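PDB 5CEC: Bd3460 from Bdellovibrio bacteriovorus, which binds the predatory endopeptidase Bd3459 through its ankyrin repeats as an immunity protein, protecting the predator from its own enzyme during cell invasion. Local coordinates for the interface of chains B and A. Numbering follows the deposited sequence. Chains: chain A, Bd3460; chain B, Bd3459.

The interface of chains B and A. Residues chain B 154-155; chain A 39-41.
B:Pro155, on a loop of the peptidase S13-family endopeptidase Bd3459, rests against the turn A:Gln39 to A:Asp41 of the ankyrin-repeat immunity protein Bd3460, one small patch of the heteromeric interface that probably helps seat Bd3460 on the enzyme. The turn joins helices 31-39 and 42-49 of Bd3460, and the patch hides 159 Å² of protein surface in all, with B:Pro155 giving up the most, 59 Å².

The proline ring does most of the touching. Its CB sits 3.5 Å from A:Gln39 O, the carbonyl at the end of helix 31-39, while the A:Gln39 side chain runs away from the ring. Next round the ring, CG meets the carboxylate of A:Asp41, 3.9 Å from OD2; this is van der Waals packing of a ring carbon against the acid group, the two side chains lying at a slant to each other. A:Asp41 CB also takes part, 4.1 Å from B:Pro155 CG. The acid's CG is anti to its own backbone N (chi1 -164°), which swings the carboxylate toward the CG corner of the proline ring.

A:Gly40 bends the chain between these two residues with positive phi (87°). Its carbonyl O points toward Bd3459 and lies 3.5 Å from B:Lys154 CB. Beyond that methylene the lysine chain runs extended, taking NZ away from the turn. The cis peptide bond between B:Lys154 and B:Pro155 folds the loop so that the lysine CB and the proline ring both face this carbonyl. Polar linkage across the patch runs through a water, 2.9 Å from A:Gly40 O and a longer 3.3 Å from B:Lys154 O, bridging two backbone carbonyls that could each accept one of its hydrogens.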
ATOM      1  N   LYS B 154      -4.170   9.237  -4.387  1.00 20.65           N
ATOM      2  CA  LYS B 154      -3.969   8.801  -5.746  1.00 20.35           C
ATOM      3  C   LYS B 154      -3.963  10.049  -6.603  1.00 20.40           C
ATOM      4  O   LYS B 154      -4.770  10.962  -6.336  1.00 22.76           O
ATOM      5  CB  LYS B 154      -5.118   7.899  -6.180  1.00 21.55           C
ATOM      6  CG  LYS B 154      -5.240   6.688  -5.302  1.00 24.46           C
ATOM      7  CD  LYS B 154      -6.279   5.748  -5.792  1.00 27.36           C
ATOM      8  CE  LYS B 154      -6.245   4.544  -4.896  1.00 29.88           C
ATOM      9  NZ  LYS B 154      -7.326   3.613  -5.240  1.00 31.55           N
ATOM     10  N   PRO B 155      -3.098  10.145  -7.608  1.00 20.44           N
ATOM     11  CA  PRO B 155      -2.213   9.096  -8.119  1.00 18.93           C
ATOM     12  C   PRO B 155      -0.791   9.102  -7.568  1.00 19.29           C
ATOM     13  O   PRO B 155       0.062   8.380  -8.094  1.00 19.88           O
ATOM     14  CB  PRO B 155      -2.175   9.422  -9.613  1.00 19.87           C
ATOM     15  CG  PRO B 155      -2.232  10.903  -9.640  1.00 21.82           C
ATOM     16  CD  PRO B 155      -3.136  11.302  -8.518  1.00 22.55           C
TER
ATOM     17  N   GLN A  39      -3.812   4.044 -12.793  1.00 27.79           N
ATOM     18  CA  GLN A  39      -2.979   4.829 -11.878  1.00 31.22           C
ATOM     19  C   GLN A  39      -3.783   5.599 -10.818  1.00 29.26           C
ATOM     20  O   GLN A  39      -3.230   6.067  -9.812  1.00 32.06           O
ATOM     21  CB  GLN A  39      -2.092   5.796 -12.686  1.00 35.25           C
ATOM     22  CG  GLN A  39      -1.037   5.101 -13.549  1.00 41.17           C
ATOM     23  CD  GLN A  39      -0.392   5.999 -14.620  1.00 46.08           C
ATOM     24  OE1 GLN A  39      -0.526   7.231 -14.602  1.00 50.64           O
ATOM     25  NE2 GLN A  39       0.330   5.373 -15.556  1.00 49.83           N
ATOM     26  N   GLY A  40      -5.080   5.753 -11.041  1.00 26.22           N
ATOM     27  CA  GLY A  40      -5.920   6.453 -10.091  1.00 25.69           C
ATOM     28  C   GLY A  40      -5.956   7.951 -10.322  1.00 25.53           C
ATOM     29  O   GLY A  40      -6.252   8.687  -9.398  1.00 26.59           O
ATOM     30  N   ASP A  41      -5.675   8.407 -11.547  1.00 26.23           N
ATOM     31  CA  ASP A  41      -5.735   9.842 -11.885  1.00 28.20           C
ATOM     32  C   ASP A  41      -7.109  10.182 -12.461  1.00 28.55           C
ATOM     33  O   ASP A  41      -7.299  10.190 -13.661  1.00 28.38           O
ATOM     34  CB  ASP A  41      -4.608  10.215 -12.858  1.00 30.06           C
ATOM     35  CG  ASP A  41      -4.384  11.698 -12.936  1.00 31.37           C
ATOM     36  OD1 ASP A  41      -5.357  12.451 -12.704  1.00 35.32           O
ATOM     37  OD2 ASP A  41      -3.238  12.121 -13.234  1.00 38.47           O
TER
HETATM   38  O   HOH W   1      -7.027  11.373  -8.661  1.00 33.92           O